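Local coordinates for uncharacterized protein (Acinetobacter baumannii, PDB 4PUX) that is of unknown function but folds as an antiparallel beta-barrel-like domain of the DUF3237 family, related by clan to the allene oxide cyclase barrels, at residues Arg39-Thr44 and Gly61-Ile66; Ile75-Leu80 and Leu91-Tyr96; Leu12-Lys17 and Asp155-Lys160. All blocks are in the same frame, centred on the assembly; numbering follows the deposited sequence. Where two conformers were deposited one is given.

Contact 1 of 3, residues Arg39-Thr44 and Gly61-Ile66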
ATOM      1  N   ARG A  39     -12.601   5.121   7.684  1.00  9.59           N
ATOM      2  CA  ARG A  39     -12.676   3.658   7.699  1.00  9.75           C
ATOM      3  C   ARG A  39     -11.371   3.129   8.329  1.00  8.91           C
ATOM      4  O   ARG A  39     -10.272   3.505   7.887  1.00 12.48           O
ATOM      5  CB  ARG A  39     -12.824   3.086   6.264  1.00 10.59           C
ATOM      6  CG  ARG A  39     -13.931   3.756   5.460  1.00 12.26           C
ATOM      7  CD  ARG A  39     -14.075   3.135   4.090  1.00 15.59           C
ATOM      8  NE  ARG A  39     -14.609   1.785   4.152  1.00 17.93           N
ATOM      9  CZ  ARG A  39     -14.071   0.702   3.587  1.00 17.06           C
ATOM     10  NH1 ARG A  39     -12.978   0.769   2.840  1.00 20.01           N
ATOM     11  NH2 ARG A  39     -14.693  -0.457   3.714  1.00 20.97           N
ATOM     12  N   ILE A  40     -11.478   2.288   9.360  1.00  9.84           N
ATOM     13  CA  ILE A  40     -10.297   1.702  10.036  1.00  9.65           C
ATOM     14  C   ILE A  40     -10.313   0.230   9.698  1.00  8.87           C
ATOM     15  O   ILE A  40     -11.216  -0.515  10.089  1.00  9.70           O
ATOM     16  CB  ILE A  40     -10.279   1.993  11.547  1.00  9.32           C
ATOM     17  CG1 ILE A  40     -10.326   3.509  11.807  1.00 10.79           C
ATOM     18  CG2 ILE A  40      -9.071   1.303  12.220  1.00 11.43           C
ATOM     19  CD1 ILE A  40     -10.487   3.898  13.273  1.00 13.40           C
ATOM     20  N   ILE A  41      -9.381  -0.141   8.832  1.00  8.85           N
ATOM     21  CA  ILE A  41      -9.318  -1.456   8.177  1.00 10.47           C
ATOM     22  C   ILE A  41      -8.148  -2.290   8.777  1.00  9.33           C
ATOM     23  O   ILE A  41      -6.965  -2.006   8.484  1.00  8.97           O
ATOM     24  CB  ILE A  41      -9.090  -1.280   6.661  1.00 10.29           C
ATOM     25  CG1 ILE A  41     -10.135  -0.346   6.032  1.00 11.60           C
ATOM     26  CG2 ILE A  41      -9.006  -2.653   5.948  1.00 12.66           C
ATOM     27  CD1 ILE A  41      -9.761   0.201   4.692  1.00 16.20           C
ATOM     28  N   PRO A  42      -8.437  -3.178   9.734  1.00 10.38           N
ATOM     29  CA  PRO A  42      -7.363  -3.975  10.354  1.00 10.52           C
ATOM     30  C   PRO A  42      -6.519  -4.799   9.401  1.00  9.47           C
ATOM     31  O   PRO A  42      -7.036  -5.431   8.492  1.00 11.52           O
ATOM     32  CB  PRO A  42      -8.105  -4.874  11.345  1.00 14.03           C
ATOM     33  CG  PRO A  42      -9.333  -4.154  11.664  1.00 14.43           C
ATOM     34  CD  PRO A  42      -9.742  -3.562  10.307  1.00 11.36           C
ATOM     35  N   ILE A  43      -5.212  -4.757   9.649  1.00 10.13           N
ATOM     36  CA  ILE A  43      -4.244  -5.612   8.962  1.00  9.27           C
ATOM     37  C   ILE A  43      -3.927  -6.809   9.864  1.00 11.20           C
ATOM     38  O   ILE A  43      -3.378  -6.645  10.942  1.00 14.09           O
ATOM     39  CB  ILE A  43      -2.956  -4.823   8.585  1.00  9.34           C
ATOM     40  CG1 ILE A  43      -3.327  -3.771   7.506  1.00  9.64           C
ATOM     41  CG2 ILE A  43      -1.811  -5.792   8.173  1.00 11.79           C
ATOM     42  CD1 ILE A  43      -2.287  -2.702   7.330  1.00 11.47           C
ATOM     43  N   THR A  44      -4.288  -8.021   9.406  1.00  9.99           N
ATOM     44  CA  THR A  44      -4.248  -9.204  10.268  1.00  9.57           C
ATOM     45  C   THR A  44      -3.083 -10.141  10.020  1.00 10.64           C
ATOM     46  O   THR A  44      -2.794 -11.035  10.845  1.00 13.44           O
ATOM     47  CB  THR A  44      -5.611  -9.983  10.133  1.00 10.98           C
ATOM     48  OG1 THR A  44      -5.816 -10.382   8.774  1.00 11.45           O
ATOM     49  CG2 THR A  44      -6.772  -9.085  10.596  1.00 12.58           C
ATOM     50  N   GLY A  61      -1.815  -3.309  13.532  1.00  9.54           N
ATOM     51  CA  GLY A  61      -2.061  -2.136  12.728  1.00 10.43           C
ATOM     52  C   GLY A  61      -3.217  -2.218  11.796  1.00  8.12           C
ATOM     53  O   GLY A  61      -4.129  -3.067  11.944  1.00  9.68           O
ATOM     54  N   ALA A  62      -3.269  -1.241  10.887  1.00  9.25           N
ATOM     55  CA  ALA A  62      -4.451  -0.981  10.069  1.00  9.67           C
ATOM     56  C   ALA A  62      -4.152   0.042   8.975  1.00  8.80           C
ATOM     57  O   ALA A  62      -3.076   0.673   8.975  1.00  8.39           O
ATOM     58  CB  ALA A  62      -5.612  -0.421  10.964  1.00  9.87           C
ATOM     59  N   ASP A  63      -5.093   0.187   8.066  1.00  9.11           N
ATOM     60  CA  ASP A  63      -5.224   1.369   7.200  1.00  8.85           C
ATOM     61  C   ASP A  63      -6.265   2.293   7.827  1.00  7.57           C
ATOM     62  O   ASP A  63      -7.453   1.903   7.978  1.00  8.45           O
ATOM     63  CB  ASP A  63      -5.615   0.970   5.762  1.00  9.56           C
ATOM     64  CG  ASP A  63      -5.706   2.147   4.793  1.00 10.58           C
ATOM     65  OD1 ASP A  63      -5.396   3.283   5.173  1.00 10.46           O
ATOM     66  OD2 ASP A  63      -6.032   1.873   3.593  1.00 11.28           O
ATOM     67  N   TRP A  64      -5.816   3.476   8.248  1.00  8.71           N
ATOM     68  CA  TRP A  64      -6.708   4.557   8.700  1.00  7.59           C
ATOM     69  C   TRP A  64      -7.066   5.412   7.455  1.00  8.51           C
ATOM     70  O   TRP A  64      -6.343   6.338   7.113  1.00 10.43           O
ATOM     71  CB  TRP A  64      -6.031   5.395   9.798  1.00  7.62           C
ATOM     72  CG  TRP A  64      -5.962   4.715  11.148  1.00  8.00           C
ATOM     73  CD1 TRP A  64      -6.867   4.916  12.184  1.00  7.89           C
ATOM     74  CD2 TRP A  64      -5.051   3.699  11.625  1.00  7.86           C
ATOM     75  NE1 TRP A  64      -6.533   4.145  13.251  1.00  8.52           N
ATOM     76  CE2 TRP A  64      -5.447   3.376  12.952  1.00  8.09           C
ATOM     77  CE3 TRP A  64      -3.919   3.078  11.094  1.00  8.45           C
ATOM     78  CZ2 TRP A  64      -4.749   2.451  13.752  1.00  9.89           C
ATOM     79  CZ3 TRP A  64      -3.199   2.165  11.914  1.00  8.76           C
ATOM     80  CH2 TRP A  64      -3.604   1.890  13.216  1.00 11.21           C
ATOM     81  N   GLN A  65      -8.126   4.997   6.753  1.00  8.55           N
ATOM     82  CA  GLN A  65      -8.471   5.500   5.443  1.00  9.50           C
ATOM     83  C   GLN A  65      -9.521   6.586   5.503  1.00  9.40           C
ATOM     84  O   GLN A  65     -10.354   6.601   6.426  1.00 10.73           O
ATOM     85  CB  GLN A  65      -9.021   4.293   4.616  1.00  9.98           C
ATOM     86  CG  GLN A  65      -9.263   4.538   3.162  1.00 11.05           C
ATOM     87  CD  GLN A  65      -9.715   3.282   2.431  1.00 12.59           C
ATOM     88  OE1 GLN A  65     -10.921   2.995   2.347  1.00 14.54           O
ATOM     89  NE2 GLN A  65      -8.742   2.483   1.958  1.00 14.84           N
ATOM     90  N   ILE A  66      -9.489   7.470   4.503  1.00  9.23           N
ATOM     91  CA  ILE A  66     -10.524   8.492   4.289  0.60  9.93           C
ATOM     92  C   ILE A  66     -11.016   8.313   2.851  1.00  8.93           C
ATOM     93  O   ILE A  66     -10.205   8.220   1.929  1.00 11.89           O
ATOM     94  CB  ILE A  66     -10.006   9.940   4.461  0.60 10.79           C
ATOM     95  CG1 ILE A  66      -9.448  10.163   5.872  0.60 13.78           C
ATOM     96  CG2 ILE A  66     -11.129  10.979   4.156  0.60 14.10           C
ATOM     97  CD1 ILE A  66      -8.561  11.383   5.976  0.60 18.07           C
TER
HETATM   98  O   HOH W   1      -4.378  -5.610  13.335  1.00 16.70           O
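Strands 39-42 and 62-66 pair antiparallel, with two backbone bonds in each of the R39/Q65 and I41/D63 pairs, whose side chains form the packed side. The Q65 side chain, CG anti to the backbone N (chi1 -172°), runs alongside R39, and R39 NH1 donates to Q65 OE1 at 3.1 Å. The oxygen lies in the guanidinium plane, NH1 above the amide plane. R39 NH2 forms a salt bridge with E28. I41 CD1 crosses against the amide, 3.7 Å from Q65 NE2, while NE2 makes a weak bond to D63 OD2 and D76 N donates to D63 OD1.

On the other face A62 is buried, but I40, P42 and W64 are partly exposed and pack more loosely. I40 CG2 sits over the five-membered ring of W64, 4.2 Å from its centroid, with A62 CB above the same face, also offset toward the rim. Past the strand end, I43 N donates to G61 O at 3.0 Å, and a water lies within hydrogen-bonding distance of both G61 O and I43 O. Buried D63 has an N-H donor at each oxygen, one of them weak, consistent with a charged carboxylate, while Q65 OE1 links this polar row to the R39-E28 ion pair.

Contact 2 of 3, residues Ile75-Leu80 and Leu91-Tyr96. With EDO (1,2-ethanediol), chain D.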
ATOM      1  N   ILE A  75      -4.882   6.597   1.620  1.00 10.03           N
ATOM      2  CA  ILE A  75      -4.335   5.478   2.394  1.00  8.76           C
ATOM      3  C   ILE A  75      -3.342   6.024   3.414  1.00  9.02           C
ATOM      4  O   ILE A  75      -2.477   6.842   3.076  1.00  9.04           O
ATOM      5  CB  ILE A  75      -3.569   4.523   1.417  1.00 11.23           C
ATOM      6  CG1 ILE A  75      -4.403   4.053   0.189  1.00 16.75           C
ATOM      7  CG2 ILE A  75      -2.886   3.400   2.148  1.00 10.58           C
ATOM      8  CD1 ILE A  75      -5.614   3.486   0.446  1.00 19.70           C
ATOM      9  N   ASP A  76      -3.421   5.505   4.652  1.00  8.28           N
ATOM     10  CA  ASP A  76      -2.487   5.897   5.752  1.00  8.88           C
ATOM     11  C   ASP A  76      -2.348   4.717   6.728  1.00  8.51           C
ATOM     12  O   ASP A  76      -3.261   4.460   7.522  1.00  9.46           O
ATOM     13  CB  ASP A  76      -2.966   7.158   6.473  1.00  9.50           C
ATOM     14  CG  ASP A  76      -1.918   7.751   7.408  1.00 12.47           C
ATOM     15  OD1 ASP A  76      -1.422   7.022   8.293  1.00 11.55           O
ATOM     16  OD2 ASP A  76      -1.622   8.943   7.253  1.00 18.44           O
ATOM     17  N   THR A  77      -1.294   3.931   6.565  1.00  8.49           N
ATOM     18  CA  THR A  77      -1.133   2.691   7.304  1.00  9.22           C
ATOM     19  C   THR A  77       0.016   2.701   8.295  1.00  8.42           C
ATOM     20  O   THR A  77       1.038   3.387   8.119  1.00  9.20           O
ATOM     21  CB  THR A  77      -0.916   1.441   6.363  1.00  8.73           C
ATOM     22  OG1 THR A  77       0.395   1.513   5.802  1.00  9.88           O
ATOM     23  CG2 THR A  77      -1.985   1.357   5.207  1.00 10.17           C
ATOM     24  N   ARG A  78      -0.114   1.833   9.309  1.00  8.63           N
ATOM     25  CA  ARG A  78       1.011   1.392  10.186  1.00  9.29           C
ATOM     26  C   ARG A  78       0.878  -0.125  10.354  1.00  8.58           C
ATOM     27  O   ARG A  78      -0.200  -0.584  10.733  1.00  8.98           O
ATOM     28  CB  ARG A  78       0.959   2.057  11.559  1.00  9.60           C
ATOM     29  CG  ARG A  78       1.094   3.554  11.508  1.00  9.54           C
ATOM     30  CD  ARG A  78       1.145   4.200  12.905  1.00  9.53           C
ATOM     31  NE  ARG A  78       1.248   5.661  12.786  1.00  9.73           N
ATOM     32  CZ  ARG A  78       1.317   6.505  13.823  1.00 10.45           C
ATOM     33  NH1 ARG A  78       1.191   6.043  15.075  1.00  9.80           N
ATOM     34  NH2 ARG A  78       1.469   7.818  13.608  1.00 12.25           N
ATOM     35  N   TYR A  79       1.917  -0.893  10.048  1.00  9.34           N
ATOM     36  CA  TYR A  79       1.964  -2.318  10.279  1.00  9.44           C
ATOM     37  C   TYR A  79       3.369  -2.826  10.468  1.00  7.53           C
ATOM     38  O   TYR A  79       4.322  -2.009  10.600  1.00  8.13           O
ATOM     39  CB  TYR A  79       1.138  -3.082   9.253  1.00  9.12           C
ATOM     40  CG  TYR A  79       1.412  -2.950   7.757  1.00  9.50           C
ATOM     41  CD1 TYR A  79       1.073  -1.802   7.048  1.00  9.11           C
ATOM     42  CD2 TYR A  79       1.795  -4.070   7.013  1.00 10.99           C
ATOM     43  CE1 TYR A  79       1.174  -1.750   5.658  1.00  9.52           C
ATOM     44  CE2 TYR A  79       1.898  -4.032   5.642  1.00 10.58           C
ATOM     45  CZ  TYR A  79       1.535  -2.907   4.950  1.00  9.81           C
ATOM     46  OH  TYR A  79       1.569  -2.913   3.572  1.00 11.89           O
ATOM     47  N   LEU A  80       3.541  -4.157  10.572  1.00  9.20           N
ATOM     48  CA  LEU A  80       4.770  -4.743  11.142  1.00  8.79           C
ATOM     49  C   LEU A  80       5.194  -6.019  10.424  1.00  8.34           C
ATOM     50  O   LEU A  80       4.370  -6.913  10.226  1.00  9.17           O
ATOM     51  CB  LEU A  80       4.599  -4.955  12.639  1.00  8.89           C
ATOM     52  CG  LEU A  80       5.788  -5.463  13.428  1.00 10.70           C
ATOM     53  CD1 LEU A  80       6.973  -4.482  13.342  1.00  9.82           C
ATOM     54  CD2 LEU A  80       5.397  -5.650  14.889  1.00 12.45           C
ATOM     55  N   LEU A  91       6.547  -0.682   9.172  1.00  7.63           N
ATOM     56  CA  LEU A  91       6.220  -0.142   7.861  1.00  8.39           C
ATOM     57  C   LEU A  91       5.056   0.866   7.976  1.00  8.85           C
ATOM     58  O   LEU A  91       4.011   0.562   8.613  1.00  9.25           O
ATOM     59  CB  LEU A  91       5.852  -1.322   6.902  1.00  8.83           C
ATOM     60  CG  LEU A  91       5.405  -0.945   5.476  1.00  9.07           C
ATOM     61  CD1 LEU A  91       6.448  -0.147   4.749  1.00 10.30           C
ATOM     62  CD2 LEU A  91       5.029  -2.213   4.683  1.00 11.20           C
ATOM     63  N   GLN A  92       5.196   1.978   7.252  1.00  8.96           N
ATOM     64  CA  GLN A  92       4.143   2.985   7.022  1.00  8.88           C
ATOM     65  C   GLN A  92       3.959   3.130   5.503  1.00  9.24           C
ATOM     66  O   GLN A  92       4.939   3.328   4.784  1.00 10.96           O
ATOM     67  CB  GLN A  92       4.519   4.343   7.616  1.00  9.95           C
ATOM     68  CG  GLN A  92       4.665   4.339   9.135  1.00 10.87           C
ATOM     69  CD  GLN A  92       5.419   5.542   9.659  1.00 12.02           C
ATOM     70  OE1 GLN A  92       6.677   5.505   9.841  1.00 14.62           O
ATOM     71  NE2 GLN A  92       4.727   6.640   9.758  1.00 11.25           N
ATOM     72  N   THR A  93       2.710   3.042   5.025  1.00  9.76           N
ATOM     73  CA  THR A  93       2.415   3.342   3.627  1.00  8.94           C
ATOM     74  C   THR A  93       1.382   4.486   3.563  1.00  8.98           C
ATOM     75  O   THR A  93       0.535   4.663   4.450  1.00 11.03           O
ATOM     76  CB  THR A  93       1.920   2.117   2.821  1.00  9.70           C
ATOM     77  OG1 THR A  93       0.588   1.775   3.230  1.00 11.37           O
ATOM     78  CG2 THR A  93       2.833   0.894   3.024  1.00  9.18           C
ATOM     79  N   LYS A  94       1.474   5.243   2.491  1.00  9.45           N
ATOM     80  CA  LYS A  94       0.594   6.370   2.170  1.00  9.25           C
ATOM     81  C   LYS A  94       0.344   6.372   0.666  1.00 10.37           C
ATOM     82  O   LYS A  94       1.202   5.973  -0.116  1.00 11.68           O
ATOM     83  CB  LYS A  94       1.213   7.696   2.614  1.00 12.09           C
ATOM     84  CG  LYS A  94       1.299   7.861   4.169  1.00 15.05           C
ATOM     85  CD  LYS A  94       1.983   9.096   4.566  1.00 18.58           C
ATOM     86  CE  LYS A  94       1.926   9.316   6.077  1.00 16.05           C
ATOM     87  NZ  LYS A  94       2.770   8.324   6.840  1.00 14.55           N
ATOM     88  N   GLY A  95      -0.824   6.833   0.257  1.00 10.10           N
ATOM     89  CA  GLY A  95      -1.094   6.953  -1.162  1.00 10.53           C
ATOM     90  C   GLY A  95      -2.570   7.093  -1.486  1.00  9.26           C
ATOM     91  O   GLY A  95      -3.340   7.574  -0.652  1.00 10.27           O
ATOM     92  N   TYR A  96      -2.938   6.677  -2.707  1.00 10.01           N
ATOM     93  CA  TYR A  96      -4.266   6.956  -3.266  1.00 11.49           C
ATOM     94  C   TYR A  96      -4.816   5.754  -3.996  1.00  9.81           C
ATOM     95  O   TYR A  96      -4.049   5.023  -4.686  1.00 10.46           O
ATOM     96  CB  TYR A  96      -4.224   8.128  -4.282  1.00 11.69           C
ATOM     97  CG  TYR A  96      -3.681   9.431  -3.742  1.00 10.29           C
ATOM     98  CD1 TYR A  96      -4.363  10.121  -2.728  1.00 11.54           C
ATOM     99  CD2 TYR A  96      -2.488   9.977  -4.231  1.00 11.34           C
ATOM    100  CE1 TYR A  96      -3.880  11.332  -2.244  1.00 13.19           C
ATOM    101  CE2 TYR A  96      -1.973  11.173  -3.737  1.00 15.07           C
ATOM    102  CZ  TYR A  96      -2.680  11.862  -2.761  1.00 13.86           C
ATOM    103  OH  TYR A  96      -2.192  13.057  -2.254  1.00 17.63           O
TER
HETATM  104  C1  EDO D 203      -1.032  -0.021   1.252  1.00 16.65           C
HETATM  105  O1  EDO D 203      -2.280   0.363   1.503  1.00 34.41           O
HETATM  106  C2  EDO D 203      -0.411  -0.824   2.374  1.00  9.90           C
HETATM  107  O2  EDO D 203      -1.002  -2.076   2.663  1.00 35.78           O
HETATM  108  O   HOH W   2       1.129   6.130   7.811  1.00 12.10           O
HETATM  109  O   HOH W   3       2.138   6.911  10.366  1.00 13.64           O
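The Y79 ring carries L91 on one face: L91 CD2 stands 4.0 Å from the ring centroid, and T77 OG1 lies in plane at the ring edge. Y79 CG takes the crowded position between backbone N and carbonyl carbon (chi1 57°), and Y79 and L91 lie side by side, pointing the same way. The tyrosine hydroxyl bonds to O2 of a 1,2-ethanediol at 2.9 Å and also to the hydroxyl of Y154. On the sheet face that Y79 shares, T77 and T93 cross obliquely, both hydroxyls in the crowded position (chi1 72° in each), and T77 OG1 meets T93 OG1 at 2.6 Å, a short hydrogen bond whose direction is open. The diol packs C2 against T93 OG1 and O1 against I75 CG2.

On the opposite face of the sheet, D76 OD2 and K94 NZ are 4.5 Å apart, too far for a salt bridge. A water bridges the two residues, donating to D76 OD1 and T77 O and accepting from K94 NZ. A second water, in the R78 guanidinium plane, joins R78 NE to Q92 NE2. The I75 N to G95 O bond is straight (179°); at the phi of G95 a side chain would clash with the preceding carbonyl O. This is a beta hairpin in a barrel wall, with solvent-bridged charges outside and, inside, Y79, T77, T93 and I75 lining a site that holds a 1,2-ethanediol, probably from the crystallisation liquor.

Contact 3 of 3, residues Leu12-Lys17 and Asp155-Lys160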
ATOM      1  N   LEU A  12      13.850   1.894 -10.787  1.00 16.29           N
ATOM      2  CA  LEU A  12      13.077   1.186  -9.771  1.00 18.03           C
ATOM      3  C   LEU A  12      13.554  -0.249  -9.661  1.00 17.51           C
ATOM      4  O   LEU A  12      13.452  -1.029 -10.623  1.00 26.00           O
ATOM      5  CB  LEU A  12      11.606   1.194 -10.124  1.00 17.38           C
ATOM      6  CG  LEU A  12      10.953   2.560 -10.201  1.00 18.96           C
ATOM      7  CD1 LEU A  12       9.506   2.393 -10.641  1.00 21.63           C
ATOM      8  CD2 LEU A  12      11.054   3.299  -8.839  1.00 18.82           C
ATOM      9  N   GLU A  13      14.077  -0.602  -8.498  1.00 12.68           N
ATOM     10  CA  GLU A  13      14.630  -1.934  -8.250  0.50 12.81           C
ATOM     11  C   GLU A  13      13.563  -2.752  -7.505  1.00 11.52           C
ATOM     12  O   GLU A  13      13.116  -2.343  -6.414  1.00 10.45           O
ATOM     13  CB  GLU A  13      15.914  -1.833  -7.413  0.50 13.99           C
ATOM     14  CG  GLU A  13      16.574  -3.179  -7.121  0.50 15.81           C
ATOM     15  CD  GLU A  13      17.864  -3.069  -6.300  0.50 21.38           C
ATOM     16  OE1 GLU A  13      18.096  -2.045  -5.644  0.50 20.82           O
ATOM     17  OE2 GLU A  13      18.633  -4.041  -6.303  0.50 28.30           O
ATOM     18  N   PRO A  14      13.127  -3.897  -8.080  1.00 12.34           N
ATOM     19  CA  PRO A  14      12.144  -4.724  -7.310  1.00 11.38           C
ATOM     20  C   PRO A  14      12.650  -5.082  -5.900  1.00 12.39           C
ATOM     21  O   PRO A  14      13.828  -5.442  -5.731  1.00 14.35           O
ATOM     22  CB  PRO A  14      11.987  -5.987  -8.177  1.00 13.93           C
ATOM     23  CG  PRO A  14      12.375  -5.514  -9.567  1.00 17.03           C
ATOM     24  CD  PRO A  14      13.444  -4.502  -9.385  1.00 13.93           C
ATOM     25  N   LEU A  15      11.793  -4.875  -4.913  1.00  9.42           N
ATOM     26  CA  LEU A  15      12.063  -5.179  -3.518  1.00 10.34           C
ATOM     27  C   LEU A  15      11.415  -6.515  -3.102  1.00 10.41           C
ATOM     28  O   LEU A  15      12.102  -7.485  -2.716  1.00 11.08           O
ATOM     29  CB  LEU A  15      11.588  -4.013  -2.609  1.00 10.57           C
ATOM     30  CG  LEU A  15      11.841  -4.268  -1.108  1.00 12.74           C
ATOM     31  CD1 LEU A  15      13.335  -4.466  -0.784  1.00 13.64           C
ATOM     32  CD2 LEU A  15      11.271  -3.117  -0.283  1.00 13.29           C
ATOM     33  N   ALA A  16      10.094  -6.555  -3.147  1.00 10.05           N
ATOM     34  CA  ALA A  16       9.311  -7.770  -2.868  1.00 11.33           C
ATOM     35  C   ALA A  16       7.878  -7.615  -3.293  1.00  9.70           C
ATOM     36  O   ALA A  16       7.369  -6.486  -3.406  1.00  9.84           O
ATOM     37  CB  ALA A  16       9.352  -8.091  -1.323  1.00 10.29           C
ATOM     38  N   LYS A  17       7.229  -8.750  -3.510  1.00 10.93           N
ATOM     39  CA  LYS A  17       5.773  -8.826  -3.709  0.60 10.95           C
ATOM     40  C   LYS A  17       5.111  -9.073  -2.359  1.00  9.67           C
ATOM     41  O   LYS A  17       5.440 -10.026  -1.664  1.00 10.86           O
ATOM     42  CB  LYS A  17       5.381  -9.928  -4.684  0.60 12.13           C
ATOM     43  CG  LYS A  17       3.841 -10.038  -4.872  0.60 13.90           C
ATOM     44  CD  LYS A  17       3.493 -11.081  -5.976  0.60 19.69           C
ATOM     45  CE  LYS A  17       2.041 -10.988  -6.430  0.60 24.83           C
ATOM     46  NZ  LYS A  17       1.902 -11.364  -7.878  0.60 32.45           N
ATOM     47  N   ASP A 155       3.284  -4.868  -5.646  1.00 10.04           N
ATOM     48  CA  ASP A 155       4.700  -4.984  -5.980  1.00 10.12           C
ATOM     49  C   ASP A 155       5.444  -3.751  -5.425  1.00  9.79           C
ATOM     50  O   ASP A 155       5.095  -2.606  -5.760  1.00 10.52           O
ATOM     51  CB  ASP A 155       4.894  -5.033  -7.503  1.00 13.20           C
ATOM     52  CG  ASP A 155       4.314  -6.275  -8.150  1.00 15.46           C
ATOM     53  OD1 ASP A 155       4.231  -7.340  -7.502  1.00 17.30           O
ATOM     54  OD2 ASP A 155       3.947  -6.186  -9.331  1.00 20.40           O
ATOM     55  N   ALA A 156       6.381  -3.986  -4.528  1.00 10.73           N
ATOM     56  CA  ALA A 156       7.229  -2.949  -3.942  1.00  9.81           C
ATOM     57  C   ALA A 156       8.548  -2.796  -4.694  1.00  9.48           C
ATOM     58  O   ALA A 156       9.153  -3.805  -5.104  1.00  9.75           O
ATOM     59  CB  ALA A 156       7.509  -3.258  -2.495  1.00 11.50           C
ATOM     60  N   TYR A 157       8.986  -1.547  -4.829  1.00  9.44           N
ATOM     61  CA  TYR A 157      10.250  -1.160  -5.485  1.00  8.74           C
ATOM     62  C   TYR A 157      10.979  -0.114  -4.643  1.00 10.12           C
ATOM     63  O   TYR A 157      10.331   0.760  -4.047  1.00 12.57           O
ATOM     64  CB  TYR A 157       9.992  -0.541  -6.866  1.00 10.60           C
ATOM     65  CG  TYR A 157       9.163  -1.401  -7.809  1.00 11.63           C
ATOM     66  CD1 TYR A 157       7.764  -1.440  -7.721  1.00 11.39           C
ATOM     67  CD2 TYR A 157       9.780  -2.160  -8.827  1.00 12.37           C
ATOM     68  CE1 TYR A 157       7.025  -2.216  -8.572  1.00 12.69           C
ATOM     69  CE2 TYR A 157       9.026  -2.937  -9.687  1.00 15.25           C
ATOM     70  CZ  TYR A 157       7.660  -2.952  -9.569  1.00 15.77           C
ATOM     71  OH  TYR A 157       6.912  -3.708 -10.444  1.00 19.40           O
ATOM     72  N   THR A 158      12.322  -0.163  -4.645  1.00  9.74           N
ATOM     73  CA  THR A 158      13.119   0.936  -4.126  1.00 10.10           C
ATOM     74  C   THR A 158      13.562   1.829  -5.297  1.00 11.08           C
ATOM     75  O   THR A 158      13.742   1.352  -6.417  1.00 12.64           O
ATOM     76  CB  THR A 158      14.314   0.477  -3.286  1.00 11.79           C
ATOM     77  OG1 THR A 158      15.149  -0.395  -4.060  1.00 12.16           O
ATOM     78  CG2 THR A 158      13.845  -0.221  -2.012  1.00 12.26           C
ATOM     79  N   LEU A 159      13.758   3.109  -4.995  1.00 11.57           N
ATOM     80  CA  LEU A 159      14.418   4.034  -5.933  1.00 12.07           C
ATOM     81  C   LEU A 159      15.931   3.915  -5.762  1.00 14.19           C
ATOM     82  O   LEU A 159      16.457   4.068  -4.647  1.00 15.61           O
ATOM     83  CB  LEU A 159      13.990   5.481  -5.694  1.00 14.10           C
ATOM     84  CG  LEU A 159      12.671   5.904  -6.311  1.00 16.97           C
ATOM     85  CD1 LEU A 159      11.472   5.178  -5.742  1.00 17.88           C
ATOM     86  CD2 LEU A 159      12.484   7.405  -6.169  1.00 15.84           C
ATOM     87  N   LYS A 160      16.544   3.503  -6.869  1.00 16.26           N
ATOM     88  CA  LYS A 160      17.962   3.403  -7.038  0.60 23.20           C
ATOM     89  C   LYS A 160      18.372   4.668  -7.837  1.00 28.70           C
ATOM     90  O   LYS A 160      17.754   5.093  -8.889  1.00 34.07           O
ATOM     91  CB  LYS A 160      18.284   2.120  -7.834  0.60 25.17           C
ATOM     92  CG  LYS A 160      19.677   1.572  -7.705  0.60 29.54           C
ATOM     93  CD  LYS A 160      19.802   0.312  -8.584  0.60 38.85           C
ATOM     94  CE  LYS A 160      21.163  -0.359  -8.449  0.60 47.62           C
ATOM     95  NZ  LYS A 160      21.227  -1.643  -9.224  0.60 52.15           N
ATOM     96  OXT LYS A 160      19.220   5.250  -7.484  1.00 35.20           O
TER
HETATM   97  O   HOH W   4      14.819  -3.120  -3.995  1.00 14.09           O
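Strands 12-17 and 155-159 run antiparallel with axes 141° apart and 4.3 Å at closest approach, E13 and T158 exchanging two backbone bonds of 2.9 Å. L15 N then donates to A156 O, while A156 N donates to A16 O at 2.9 Å, nearly along its C=O axis. L15 and A16 thus both face A156, a classic beta bulge. L15, with a psi of -64° and CG anti to the backbone N, sets its CB 4.1 Å from A156 CB; its side chain touches L53 and F126, and A156 touches M124.

The pairing joins the first and last strands of the chain and so closes the barrel-like sheet, with nearly the whole fold between the two segments. At the L12 end L12 and L159 lie side by side, CD2 of L12 against CD1 of L159 at 3.6 Å, and L12 CB also meets Y157 CB. On this same face, farther along, K17 lays its CB and CG beside the D155 carboxylate. P14 CA lies 3.8 Å from Y157 CD2. On the opposite face the extended E13 chain runs alongside T158, whose OG1 sits in the crowded position (chi1 57°) and hydrogen-bonds a water (2.7 Å) that donates to E13 O. E13 OE2 stands 4.6 Å from K160 NZ, beyond a salt bridge, as the C-terminal lysine chain crosses it obliquely.

Contacts 1 and 2 are neighbours in one antiparallel sheet, their centres 9 Å apart, and they meet where strand 54-67 pairs with strand 73-83: W64 N probably bonds to D76 O, and I43 packs on Y79. Contact 3 touches neither and lies across the chain's centre from contact 1, yet it encloses both in sequence. Both hairpins are local pairings; contact 3 is the long-range closure. Exposed residues number none of ten touching in contact 1, where five are buried, three of eleven in contact 2 and four of twelve in contact 3. Contact 1 relies on a buried carboxylate-amide row, contact 2 on hydroxyls inside and water-bridged charges outside, contact 3 on aliphatic and proline-tyrosine packing around a bulge.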